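PDB 6TFX: ABC transporter substrate-binding protein from Rhizobium radiobacter, which captures mannopinic acid, a mannityl-opine, as the periplasmic solute-binding protein of an ABC transporter, and probably hands it over for import into the bacterium. Local coordinates for residues E246-N251 / L457-G462; H254-K259 / R375-P380; H273-A278 / A351-G356; G329-M334 / G357-L362. All blocks are in the same frame, centred on the assembly; numbering follows the deposited sequence.

Contact 1 of 4, residues E246-N251 / L457-G462; sequences EPAELN and LTENLG. With N72 ((2~{R})-2-[[(3~{R},4~{R},5~{S})-3,4,5,6-tetrakis(oxidanyl)-2-oxidanylidene-hexyl]amino]pentanedioic acid), chain C.
L457 opens the pairing of strand 457-462 with strand 248-251 by giving its N to N251 O at 2.9 Å. T458 follows with its O, which accepts from N251 N; its side chain turns to helix 277-284, against I280 and A281. E459 pairs with L250 in a non-hydrogen-bonded antiparallel position, on the face away from the ligand. Its CB lies 3.8 Å from L250 CA, and its extended chain passes A248, where E459 CG lies 3.8 Å from A248 CB, before OE2 bonds S298 OG. N460 and E249 form the hydrogen-bonded pair, N to O in both directions. On this face both side chains reach the bound opine (N72). N460 OD1 accepts from hydroxyl OAM, while E249, extended beyond CG, takes OAD on OE1 at 3.0 Å and the amine N on OE2 at 2.7 Å. A water is hydrogen-bonded to E249 OE1 and N460 O, bridging the carboxylate and the strand. L461 ends the contact, its CD2 lying 3.8 Å from E246 CG and 4.1 Å from A248 CB. The two strands thus form one wall of the opine pocket, where a carboxylate facing the ligand amine would favour its protonated, cationic form.

Contact 2 of 4, residues H254-K259 / R375-P380; sequences HINITK and RKDLSP. With EDO (1,2-ethanediol), chain D.
K259 NZ donates to D377 O at 2.8 Å, and N256 N to P380 O at 2.9 Å; these two direct hydrogen bonds join the loop after strand 240-255 to the one before strand 381-386. The lysine is extended beyond CG. Three waters fill in the rest. One is held by N256 ND2 and K259 NZ as donors and is also hydrogen-bonded to D377 OD1 and S379 O, a second links N256 ND2 to D377 OD2, and a third bridges N256 O and P380 O. The amide of N256 and the carboxylate of D377 are nearly parallel, 17° apart, but offset; N256 ND2 and D377 OD1 stay 3.5 Å apart and meet through water, and D377 OD1 also bonds H417 NE2. N256 OD1 accepts from T258 N at 2.9 Å and T258 OG1 at 2.7 Å, both from one face of the amide. Farther out, P380 packs on V332 of strand 330-337, and I255 on helix 265-272. The 254-259 segment combines an Asx turn with a type I beta turn from N256 to K259, a compact bend at the end of a sheet strand.

Contact 3 of 4, residues H273-A278 / A351-G356; sequences HTVNAA and AQVAEG
Q352, on the last turn of helix 340-353, grips the N-cap residue of helix 277-284, N276, with both ends of its amide. Helix 340-353 belongs to the beta-alpha-beta unit of strands 330-337 and 358-365. The glutamine has CG anti to its carbonyl carbon and runs extended from there, carrying the amide across to the N276 backbone. OE1 accepts from N276 N at 2.8 Å, the donor standing 48° above the plane of the amide. NE2 donates to N276 O at 3.1 Å along a nearly straight N-H path of 164°, and that oxygen lies close to the plane of the glutamine amide. The pair of bonds fixes the rotation of the amide and satisfies both backbone polar atoms of N276. The asparagine's own amide leads away from the glutamine, and its OD1 caps Q279 N, while its CB rests against Q352 NE2. A second attachment comes from T274, whose OG1 is anti to the backbone N (chi1 -172°) and gives a weak hydrogen bond to Q352 O at 3.1 Å, near the helix end. T274 CG2 lies 3.9 Å from V353 CB and also meets F358 of the following strand. T274 CB sits close over G356, 3.7 Å from G356 CA, a tight fit against a residue with no side chain.

Contact 4 of 4, residues G329-M334 / G357-L362; sequences GVTVTM and GFTLNL
The beta-alpha-beta unit of strand 330-337, helix 340-353 and strand 358-365 brings V330 alongside F358 and sets the two strands parallel in register. The ladder starts with V330 N to G357 O at 3.0 Å and continues through T359 N to V330 O, V332 N to T359 O and N361 N to V332 O; it closes in these segments with M334 N to N361 O. CA-H...O contacts fill the gaps between the rungs. On the face toward helices 265-272, 314-323 and 340-353, V330 sets CB 3.8 Å from F358 CD2, and the phenyl ring continues onto V267, A270 and L321. V332 CG1 meets L360 CD1 at 3.8 Å. With SD anti to CA (chi2 173°), M334 brings SD to 3.3 Å from L360 CD1, a close contact. The opposite face bears T331, T333, T359 and N361 and is exposed. There T333 OG1 donates to N361 OD1 at 2.9 Å, in the amide plane and on a lone pair, a side-chain link laid over the backbone ladder. T331 CG2 adds a looser touch to T359 CB. G357, with positive phi, is the C-prime residue of a Schellman motif, F358 N bonding V353 O and G357 N bonding A354 O. A parallel strand pair joined by a helix is a beta-alpha-beta crossover; here a Schellman glycine ends the helix.

Overall arrangement
Contact 1 closes the longest loop of the four, and the other three are nested within it. Contact 2 begins where strand 240-255, shared with contact 1, runs out, about 22 Å between centres. Contacts 3 and 4 are about 12 Å apart, cross along the chain and share the unit of strand 330-337, helix 340-353 and strand 358-365, whose helix leads through G357 into F358. Contact 2 packs on contact 4 through P380 against V332 and T333, and contact 3 reaches contact 1 where A277 meets L457 and T458. The opine-binding strands of contact 1 are thus linked through touching neighbours to the beta-alpha-beta unit farther from the pocket.

Contact 1 of 4, residues E246-N251 / L457-G462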
loop_
_atom_site.group_PDB
_atom_site.type_symbol
_atom_site.label_atom_id
_atom_site.label_comp_id
_atom_site.label_asym_id
_atom_site.label_seq_id
_atom_site.Cartn_x
_atom_site.Cartn_y
_atom_site.Cartn_z
ATOM N N GLU A 246 -0.003 -11.942 -0.424
ATOM C CA GLU A 246 1.174 -11.149 -0.081
ATOM C C GLU A 246 1.100 -9.805 -0.845
ATOM O O GLU A 246 0.405 -9.705 -1.861
ATOM C CB GLU A 246 2.436 -11.895 -0.519
ATOM C CG GLU A 246 2.735 -13.092 0.365
ATOM C CD GLU A 246 3.866 -13.985 -0.105
ATOM O OE1 GLU A 246 4.847 -13.466 -0.686
ATOM O OE2 GLU A 246 3.775 -15.210 0.130
ATOM N N PRO A 247 1.824 -8.756 -0.407
ATOM C CA PRO A 247 2.689 -8.745 0.775
ATOM C C PRO A 247 1.871 -8.513 2.053
ATOM O O PRO A 247 0.758 -7.959 2.034
ATOM C CB PRO A 247 3.622 -7.555 0.506
ATOM C CG PRO A 247 2.838 -6.617 -0.338
ATOM C CD PRO A 247 1.856 -7.469 -1.132
ATOM N N ALA A 248 2.442 -8.921 3.167
ATOM C CA ALA A 248 1.829 -8.642 4.457
ATOM C C ALA A 248 2.003 -7.152 4.753
ATOM O O ALA A 248 3.078 -6.574 4.525
ATOM C CB ALA A 248 2.498 -9.471 5.526
ATOM N N GLU A 249 0.925 -6.511 5.228
ATOM C CA GLU A 249 1.003 -5.085 5.550
ATOM C C GLU A 249 1.315 -4.942 7.037
ATOM O O GLU A 249 0.629 -5.556 7.862
ATOM C CB GLU A 249 -0.353 -4.417 5.246
ATOM C CG GLU A 249 -0.694 -4.455 3.769
ATOM C CD GLU A 249 -2.014 -3.760 3.509
ATOM O OE1 GLU A 249 -3.073 -4.390 3.727
ATOM O OE2 GLU A 249 -1.990 -2.577 3.107
ATOM N N LEU A 250 2.362 -4.181 7.378
ATOM C CA LEU A 250 2.731 -4.008 8.788
ATOM C C LEU A 250 1.983 -2.844 9.389
ATOM O O LEU A 250 2.026 -1.732 8.834
ATOM C CB LEU A 250 4.245 -3.737 8.922
ATOM C CG LEU A 250 4.809 -3.379 10.308
ATOM C CD1 LEU A 250 4.550 -4.465 11.340
ATOM C CD2 LEU A 250 6.285 -3.080 10.218
ATOM N N ASN A 251 1.378 -3.086 10.573
ATOM C CA ASN A 251 0.662 -2.071 11.330
ATOM C C ASN A 251 1.587 -1.556 12.415
ATOM O O ASN A 251 2.202 -2.366 13.119
ATOM C CB ASN A 251 -0.565 -2.700 12.002
ATOM C CG ASN A 251 -1.421 -3.437 11.002
ATOM O OD1 ASN A 251 -1.525 -4.687 11.024
ATOM N ND2 ASN A 251 -1.999 -2.691 10.083
ATOM N N LEU A 457 3.291 -3.552 15.478
ATOM C CA LEU A 457 2.264 -4.452 15.965
ATOM C C LEU A 457 2.405 -5.707 15.133
ATOM O O LEU A 457 3.483 -6.293 15.111
ATOM C CB LEU A 457 0.875 -3.791 15.864
ATOM C CG LEU A 457 0.793 -2.400 16.525
ATOM C CD1 LEU A 457 -0.513 -1.795 16.297
ATOM C CD2 LEU A 457 1.097 -2.484 17.991
ATOM N N THR A 458 1.353 -6.111 14.451
ATOM C CA THR A 458 1.399 -7.296 13.603
ATOM C C THR A 458 1.461 -6.854 12.137
ATOM O O THR A 458 1.112 -5.709 11.817
ATOM C CB THR A 458 0.090 -8.083 13.792
ATOM O OG1 THR A 458 -1.015 -7.164 13.651
ATOM C CG2 THR A 458 0.037 -8.806 15.131
ATOM N N GLU A 459 1.831 -7.792 11.238
ATOM C CA GLU A 459 1.695 -7.595 9.802
ATOM C C GLU A 459 0.642 -8.633 9.396
ATOM O O GLU A 459 0.584 -9.717 10.012
ATOM C CB GLU A 459 3.014 -7.757 9.016
ATOM C CG GLU A 459 3.644 -9.133 9.094
ATOM C CD GLU A 459 5.030 -9.231 8.484
ATOM O OE1 GLU A 459 5.560 -8.199 8.015
ATOM O OE2 GLU A 459 5.606 -10.342 8.522
ATOM N N ASN A 460 -0.217 -8.299 8.423
ATOM C CA ASN A 460 -1.240 -9.256 8.007
ATOM C C ASN A 460 -1.278 -9.414 6.474
ATOM O O ASN A 460 -1.233 -8.428 5.728
ATOM C CB ASN A 460 -2.645 -8.806 8.469
ATOM C CG ASN A 460 -2.843 -7.301 8.487
ATOM O OD1 ASN A 460 -2.886 -6.608 7.440
ATOM N ND2 ASN A 460 -2.899 -6.774 9.674
ATOM N N LEU A 461 -1.434 -10.655 6.022
ATOM C CA LEU A 461 -1.630 -10.893 4.604
ATOM C C LEU A 461 -3.045 -10.387 4.260
ATOM O O LEU A 461 -3.893 -10.293 5.164
ATOM C CB LEU A 461 -1.587 -12.414 4.334
ATOM C CG LEU A 461 -0.239 -13.057 4.584
ATOM C CD1 LEU A 461 -0.352 -14.572 4.510
ATOM C CD2 LEU A 461 0.780 -12.568 3.559
ATOM N N GLY A 462 -3.294 -10.089 2.986
ATOM C CA GLY A 462 -4.635 -9.700 2.555
ATOM C C GLY A 462 -5.496 -10.953 2.560
ATOM O O GLY A 462 -4.998 -12.033 2.262
HETATM O OAB N72 C . -5.997 -5.072 10.668
HETATM C CAF N72 C . -5.078 -4.175 10.015
HETATM C CAG N72 C . -5.622 -3.370 8.787
HETATM O OAC N72 C . -6.813 -3.878 8.278
HETATM C CAH N72 C . -4.492 -2.998 7.825
HETATM O OAM N72 C . -3.255 -3.599 7.888
HETATM C CAI N72 C . -4.400 -2.911 6.314
HETATM O OAD N72 C . -5.254 -3.856 5.708
HETATM C CAJ N72 C . -4.447 -1.486 5.820
HETATM O OAE N72 C . -4.086 -0.574 6.606
HETATM C CAK N72 C . -4.989 -1.168 4.397
HETATM N N N72 C . -3.932 -0.711 3.527
HETATM C CA N72 C . -3.907 0.601 2.999
HETATM C C N72 C . -4.835 1.630 3.583
HETATM O O N72 C . -4.705 2.496 4.536
HETATM C CB N72 C . -2.457 1.047 2.793
HETATM C CG N72 C . -2.125 2.539 2.752
HETATM C CD N72 C . -0.893 2.864 1.905
HETATM O OE1 N72 C . -0.563 2.152 0.902
HETATM O OE2 N72 C . -0.211 3.868 2.208
HETATM O OXT N72 C . -5.840 1.519 2.857
HETATM O O HOH W 1 -3.281 -6.969 4.360
#

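Contact 2 of 4, residues H254-K259 / R375-P380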
loop_
_atom_site.group_PDB
_atom_site.type_symbol
_atom_site.label_atom_id
_atom_site.label_comp_id
_atom_site.label_asym_id
_atom_site.label_seq_id
_atom_site.Cartn_x
_atom_site.Cartn_y
_atom_site.Cartn_z
ATOM N N HIS A 254 2.557 5.017 15.027
ATOM C CA HIS A 254 3.556 6.055 14.768
ATOM C C HIS A 254 3.251 7.159 15.761
ATOM O O HIS A 254 2.146 7.702 15.737
ATOM C CB HIS A 254 3.409 6.611 13.352
ATOM C CG HIS A 254 3.703 5.571 12.322
ATOM N ND1 HIS A 254 4.996 5.364 11.858
ATOM C CD2 HIS A 254 2.864 4.702 11.714
ATOM C CE1 HIS A 254 4.911 4.361 10.991
ATOM N NE2 HIS A 254 3.654 3.929 10.856
ATOM N N ILE A 255 4.203 7.473 16.636
ATOM C CA ILE A 255 3.956 8.467 17.706
ATOM C C ILE A 255 4.596 9.787 17.307
ATOM O O ILE A 255 5.803 9.804 17.056
ATOM C CB ILE A 255 4.562 7.974 19.059
ATOM C CG1 ILE A 255 3.949 6.605 19.507
ATOM C CG2 ILE A 255 4.404 9.053 20.155
ATOM C CD1 ILE A 255 4.875 5.937 20.649
ATOM N N ASN A 256 3.837 10.891 17.359
ATOM C CA ASN A 256 4.429 12.187 17.031
ATOM C C ASN A 256 5.307 12.568 18.218
ATOM O O ASN A 256 4.800 13.005 19.260
ATOM C CB ASN A 256 3.362 13.252 16.742
ATOM C CG ASN A 256 3.969 14.551 16.302
ATOM O OD1 ASN A 256 5.115 14.866 16.626
ATOM N ND2 ASN A 256 3.212 15.338 15.572
ATOM N N ILE A 257 6.637 12.406 18.036
ATOM C CA ILE A 257 7.615 12.643 19.114
ATOM C C ILE A 257 7.788 14.118 19.479
ATOM O O ILE A 257 8.508 14.412 20.437
ATOM C CB ILE A 257 8.969 11.991 18.768
ATOM C CG1 ILE A 257 9.625 12.707 17.565
ATOM C CG2 ILE A 257 8.770 10.451 18.523
ATOM C CD1 ILE A 257 11.069 12.266 17.269
ATOM N N THR A 258 7.155 15.051 18.735
ATOM C CA THR A 258 7.332 16.471 19.054
ATOM C C THR A 258 6.200 16.993 19.934
ATOM O O THR A 258 6.262 18.145 20.356
ATOM C CB THR A 258 7.402 17.308 17.754
ATOM O OG1 THR A 258 6.125 17.317 17.131
ATOM C CG2 THR A 258 8.457 16.802 16.775
ATOM N N LYS A 259 5.133 16.191 20.142
ATOM C CA LYS A 259 3.969 16.688 20.878
ATOM C C LYS A 259 3.885 16.113 22.291
ATOM O O LYS A 259 3.724 14.899 22.460
ATOM C CB LYS A 259 2.651 16.356 20.129
ATOM C CG LYS A 259 2.466 17.087 18.806
ATOM C CD LYS A 259 1.144 16.687 18.125
ATOM C CE LYS A 259 0.911 17.498 16.873
ATOM N NZ LYS A 259 -0.322 17.068 16.147
ATOM N N ARG A 375 -2.571 13.300 7.456
ATOM C CA ARG A 375 -1.591 14.014 6.620
ATOM C C ARG A 375 -1.625 15.539 6.866
ATOM O O ARG A 375 -0.878 16.280 6.230
ATOM C CB ARG A 375 -1.796 13.650 5.141
ATOM C CG ARG A 375 -1.268 12.239 4.868
ATOM C CD ARG A 375 -1.619 11.805 3.466
ATOM N NE ARG A 375 -1.013 10.530 3.086
ATOM C CZ ARG A 375 -1.470 9.341 3.460
ATOM N NH1 ARG A 375 -2.486 9.253 4.321
ATOM N NH2 ARG A 375 -0.896 8.226 3.005
ATOM N N LYS A 376 -2.512 15.996 7.781
ATOM C CA LYS A 376 -2.591 17.382 8.232
ATOM C C LYS A 376 -2.052 17.454 9.688
ATOM O O LYS A 376 -2.186 18.499 10.348
ATOM C CB LYS A 376 -4.027 17.915 8.159
ATOM C CG LYS A 376 -4.502 18.171 6.741
ATOM C CD LYS A 376 -5.927 18.708 6.765
ATOM C CE LYS A 376 -6.444 19.061 5.391
ATOM N NZ LYS A 376 -7.901 19.361 5.418
ATOM N N ASP A 377 -1.468 16.337 10.189
ATOM C CA ASP A 377 -0.849 16.238 11.521
ATOM C C ASP A 377 -1.899 16.399 12.620
ATOM O O ASP A 377 -1.621 16.969 13.686
ATOM C CB ASP A 377 0.244 17.318 11.673
ATOM C CG ASP A 377 1.611 16.819 12.025
ATOM O OD1 ASP A 377 1.738 15.611 12.363
ATOM O OD2 ASP A 377 2.563 17.640 11.990
ATOM N N LEU A 378 -3.103 15.882 12.363
ATOM C CA LEU A 378 -4.201 16.073 13.311
ATOM C C LEU A 378 -4.298 15.014 14.395
ATOM O O LEU A 378 -5.112 15.185 15.307
ATOM C CB LEU A 378 -5.543 16.224 12.576
ATOM C CG LEU A 378 -5.668 17.481 11.697
ATOM C CD1 LEU A 378 -6.931 17.465 10.873
ATOM C CD2 LEU A 378 -5.623 18.772 12.526
ATOM N N SER A 379 -3.490 13.937 14.317
ATOM C CA SER A 379 -3.560 12.904 15.363
ATOM C C SER A 379 -2.194 12.780 16.077
ATOM O O SER A 379 -1.161 12.720 15.382
ATOM C CB SER A 379 -3.952 11.548 14.772
ATOM O OG SER A 379 -4.292 10.623 15.799
ATOM N N PRO A 380 -2.169 12.664 17.425
ATOM C CA PRO A 380 -0.871 12.549 18.140
ATOM C C PRO A 380 -0.188 11.202 17.942
ATOM O O PRO A 380 1.020 11.065 18.175
ATOM C CB PRO A 380 -1.256 12.731 19.608
ATOM C CG PRO A 380 -2.684 12.290 19.686
ATOM C CD PRO A 380 -3.297 12.750 18.379
HETATM C C1 EDO D . 4.878 20.972 18.453
HETATM O O1 EDO D . 4.852 20.660 19.835
HETATM C C2 EDO D . 3.509 20.632 17.832
HETATM O O2 EDO D . 3.402 21.193 16.539
HETATM O O HOH W 2 2.101 12.761 20.147
HETATM O O HOH W 3 0.624 14.772 14.796
HETATM O O HOH W 4 3.746 18.049 14.633
#

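Contact 3 of 4, residues H273-A278 / A351-G356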
loop_
_atom_site.group_PDB
_atom_site.type_symbol
_atom_site.label_atom_id
_atom_site.label_comp_id
_atom_site.label_asym_id
_atom_site.label_seq_id
_atom_site.Cartn_x
_atom_site.Cartn_y
_atom_site.Cartn_z
ATOM N N HIS A 273 5.803 -0.726 26.227
ATOM C CA HIS A 273 5.796 -1.833 27.219
ATOM C C HIS A 273 4.378 -2.348 27.550
ATOM O O HIS A 273 4.251 -3.348 28.267
ATOM C CB HIS A 273 6.537 -1.451 28.519
ATOM C CG HIS A 273 8.025 -1.419 28.380
ATOM N ND1 HIS A 273 8.746 -2.557 28.064
ATOM C CD2 HIS A 273 8.890 -0.397 28.579
ATOM C CE1 HIS A 273 10.023 -2.183 28.048
ATOM N NE2 HIS A 273 10.160 -0.901 28.359
ATOM N N THR A 274 3.310 -1.661 27.069
ATOM C CA THR A 274 1.985 -2.173 27.380
ATOM C C THR A 274 1.200 -2.580 26.100
ATOM O O THR A 274 -0.019 -2.779 26.163
ATOM C CB THR A 274 1.225 -1.240 28.327
ATOM O OG1 THR A 274 0.006 -1.895 28.734
ATOM C CG2 THR A 274 0.969 0.148 27.731
ATOM N N VAL A 275 1.914 -2.734 24.962
ATOM C CA VAL A 275 1.300 -3.298 23.763
ATOM C C VAL A 275 1.848 -4.724 23.681
ATOM O O VAL A 275 2.985 -4.998 24.111
ATOM C CB VAL A 275 1.522 -2.508 22.448
ATOM C CG1 VAL A 275 0.964 -1.093 22.541
ATOM C CG2 VAL A 275 2.987 -2.492 22.051
ATOM N N ASN A 276 1.054 -5.630 23.121
ATOM C CA ASN A 276 1.511 -7.007 23.025
ATOM C C ASN A 276 1.173 -7.549 21.648
ATOM O O ASN A 276 0.117 -8.136 21.439
ATOM C CB ASN A 276 0.917 -7.847 24.160
ATOM C CG ASN A 276 1.630 -9.166 24.318
ATOM O OD1 ASN A 276 2.118 -9.762 23.348
ATOM N ND2 ASN A 276 1.695 -9.652 25.549
ATOM N N ALA A 277 2.090 -7.358 20.707
ATOM C CA ALA A 277 1.858 -7.788 19.333
ATOM C C ALA A 277 1.689 -9.302 19.227
ATOM O O ALA A 277 0.828 -9.780 18.466
ATOM C CB ALA A 277 2.999 -7.302 18.446
ATOM N N ALA A 278 2.497 -10.076 19.997
ATOM C CA ALA A 278 2.381 -11.557 19.933
ATOM C C ALA A 278 0.981 -12.032 20.320
ATOM O O ALA A 278 0.436 -12.945 19.677
ATOM C CB ALA A 278 3.431 -12.222 20.814
ATOM N N ALA A 351 -7.707 -1.755 24.544
ATOM C CA ALA A 351 -7.842 -2.657 25.708
ATOM C C ALA A 351 -6.465 -2.997 26.311
ATOM O O ALA A 351 -6.313 -3.020 27.543
ATOM C CB ALA A 351 -8.566 -3.934 25.299
ATOM N N GLN A 352 -5.461 -3.252 25.451
ATOM C CA GLN A 352 -4.140 -3.607 25.952
ATOM C C GLN A 352 -3.468 -2.499 26.740
ATOM O O GLN A 352 -2.861 -2.765 27.786
ATOM C CB GLN A 352 -3.191 -4.025 24.825
ATOM C CG GLN A 352 -3.560 -5.350 24.161
ATOM C CD GLN A 352 -2.457 -5.753 23.190
ATOM O OE1 GLN A 352 -1.660 -4.921 22.700
ATOM N NE2 GLN A 352 -2.378 -7.037 22.896
ATOM N N VAL A 353 -3.508 -1.266 26.209
ATOM C CA VAL A 353 -2.709 -0.190 26.799
ATOM C C VAL A 353 -3.286 0.326 28.125
ATOM O O VAL A 353 -2.570 0.971 28.896
ATOM C CB VAL A 353 -2.375 0.948 25.810
ATOM C CG1 VAL A 353 -1.667 0.393 24.578
ATOM C CG2 VAL A 353 -3.604 1.774 25.438
ATOM N N ALA A 354 -4.544 -0.007 28.417
ATOM C CA ALA A 354 -5.130 0.341 29.719
ATOM C C ALA A 354 -4.355 -0.339 30.863
ATOM O O ALA A 354 -4.269 0.203 31.962
ATOM C CB ALA A 354 -6.579 -0.108 29.767
ATOM N N GLU A 355 -3.783 -1.522 30.605
ATOM C CA GLU A 355 -3.026 -2.242 31.628
ATOM C C GLU A 355 -1.807 -1.455 32.136
ATOM O O GLU A 355 -1.498 -1.508 33.328
ATOM C CB GLU A 355 -2.609 -3.624 31.090
ATOM C CG GLU A 355 -2.486 -4.671 32.170
ATOM C CD GLU A 355 -3.754 -4.951 32.958
ATOM O OE1 GLU A 355 -4.846 -5.063 32.352
ATOM O OE2 GLU A 355 -3.643 -5.058 34.199
ATOM N N GLY A 356 -1.163 -0.716 31.229
ATOM C CA GLY A 356 0.023 0.068 31.540
ATOM C C GLY A 356 -0.240 1.511 31.896
ATOM O O GLY A 356 0.708 2.278 32.065
#

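Contact 4 of 4, residues G329-M334 / G357-L362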
loop_
_atom_site.group_PDB
_atom_site.type_symbol
_atom_site.label_atom_id
_atom_site.label_comp_id
_atom_site.label_asym_id
_atom_site.label_seq_id
_atom_site.Cartn_x
_atom_site.Cartn_y
_atom_site.Cartn_z
ATOM N N GLY A 329 -1.764 7.954 35.324
ATOM C CA GLY A 329 -1.808 7.536 33.929
ATOM C C GLY A 329 -1.899 8.689 32.938
ATOM O O GLY A 329 -1.941 9.868 33.327
ATOM N N VAL A 330 -1.973 8.326 31.653
ATOM C CA VAL A 330 -2.042 9.245 30.510
ATOM C C VAL A 330 -3.325 8.982 29.733
ATOM O O VAL A 330 -3.687 7.825 29.501
ATOM C CB VAL A 330 -0.791 9.057 29.591
ATOM C CG1 VAL A 330 -0.945 9.773 28.247
ATOM C CG2 VAL A 330 0.480 9.542 30.291
ATOM N N THR A 331 -3.995 10.062 29.300
ATOM C CA THR A 331 -5.156 9.924 28.426
ATOM C C THR A 331 -4.765 10.529 27.091
ATOM O O THR A 331 -4.050 11.538 27.057
ATOM C CB THR A 331 -6.385 10.617 29.022
ATOM O OG1 THR A 331 -6.131 12.033 29.125
ATOM C CG2 THR A 331 -6.728 10.050 30.412
ATOM N N VAL A 332 -5.233 9.929 25.999
ATOM C CA VAL A 332 -4.895 10.464 24.675
ATOM C C VAL A 332 -6.045 10.164 23.721
ATOM O O VAL A 332 -6.648 9.095 23.805
ATOM C CB VAL A 332 -3.519 9.871 24.187
ATOM C CG1 VAL A 332 -3.422 8.362 24.374
ATOM C CG2 VAL A 332 -3.168 10.283 22.757
ATOM N N THR A 333 -6.338 11.097 22.821
ATOM C CA THR A 333 -7.352 10.912 21.776
ATOM C C THR A 333 -6.598 10.699 20.459
ATOM O O THR A 333 -5.750 11.509 20.092
ATOM C CB THR A 333 -8.288 12.114 21.682
ATOM O OG1 THR A 333 -9.110 12.188 22.858
ATOM C CG2 THR A 333 -9.175 12.078 20.431
ATOM N N MET A 334 -6.936 9.627 19.752
ATOM C CA MET A 334 -6.367 9.315 18.450
ATOM C C MET A 334 -7.481 9.358 17.425
ATOM O O MET A 334 -8.578 8.874 17.688
ATOM C CB MET A 334 -5.867 7.880 18.447
ATOM C CG MET A 334 -4.482 7.726 18.926
ATOM S SD MET A 334 -4.212 5.949 19.019
ATOM C CE MET A 334 -4.113 5.525 17.301
ATOM N N GLY A 357 -1.515 1.877 31.987
ATOM C CA GLY A 357 -1.886 3.223 32.414
ATOM C C GLY A 357 -2.331 4.202 31.345
ATOM O O GLY A 357 -2.426 5.402 31.651
ATOM N N PHE A 358 -2.627 3.719 30.118
ATOM C CA PHE A 358 -3.080 4.623 29.052
ATOM C C PHE A 358 -4.544 4.449 28.798
ATOM O O PHE A 358 -4.986 3.318 28.558
ATOM C CB PHE A 358 -2.329 4.368 27.738
ATOM C CG PHE A 358 -0.868 4.753 27.801
ATOM C CD1 PHE A 358 0.082 3.863 28.278
ATOM C CD2 PHE A 358 -0.441 6.003 27.346
ATOM C CE1 PHE A 358 1.432 4.222 28.337
ATOM C CE2 PHE A 358 0.913 6.357 27.383
ATOM C CZ PHE A 358 1.843 5.465 27.879
ATOM N N THR A 359 -5.306 5.570 28.789
ATOM C CA THR A 359 -6.701 5.478 28.417
ATOM C C THR A 359 -6.778 6.097 27.044
ATOM O O THR A 359 -6.657 7.316 26.895
ATOM C CB THR A 359 -7.622 6.223 29.392
ATOM O OG1 THR A 359 -7.410 5.723 30.704
ATOM C CG2 THR A 359 -9.088 6.054 29.007
ATOM N N LEU A 360 -6.934 5.254 26.038
ATOM C CA LEU A 360 -6.997 5.689 24.655
ATOM C C LEU A 360 -8.446 5.959 24.269
ATOM O O LEU A 360 -9.328 5.140 24.542
ATOM C CB LEU A 360 -6.371 4.562 23.798
ATOM C CG LEU A 360 -6.163 4.780 22.334
ATOM C CD1 LEU A 360 -5.364 6.061 22.061
ATOM C CD2 LEU A 360 -5.480 3.557 21.734
ATOM N N ASN A 361 -8.708 7.153 23.740
ATOM C CA ASN A 361 -10.024 7.539 23.240
ATOM C C ASN A 361 -9.887 7.500 21.709
ATOM O O ASN A 361 -8.978 8.116 21.145
ATOM C CB ASN A 361 -10.388 8.960 23.705
ATOM C CG ASN A 361 -11.620 9.543 23.040
ATOM O OD1 ASN A 361 -11.598 10.667 22.497
ATOM N ND2 ASN A 361 -12.714 8.808 23.062
ATOM N N LEU A 362 -10.764 6.748 21.045
ATOM C CA LEU A 362 -10.698 6.596 19.603
ATOM C C LEU A 362 -11.765 7.450 18.948
ATOM O O LEU A 362 -12.962 7.291 19.265
ATOM C CB LEU A 362 -10.888 5.119 19.226
ATOM C CG LEU A 362 -9.867 4.154 19.846
ATOM C CD1 LEU A 362 -10.229 2.721 19.525
ATOM C CD2 LEU A 362 -8.463 4.459 19.358
#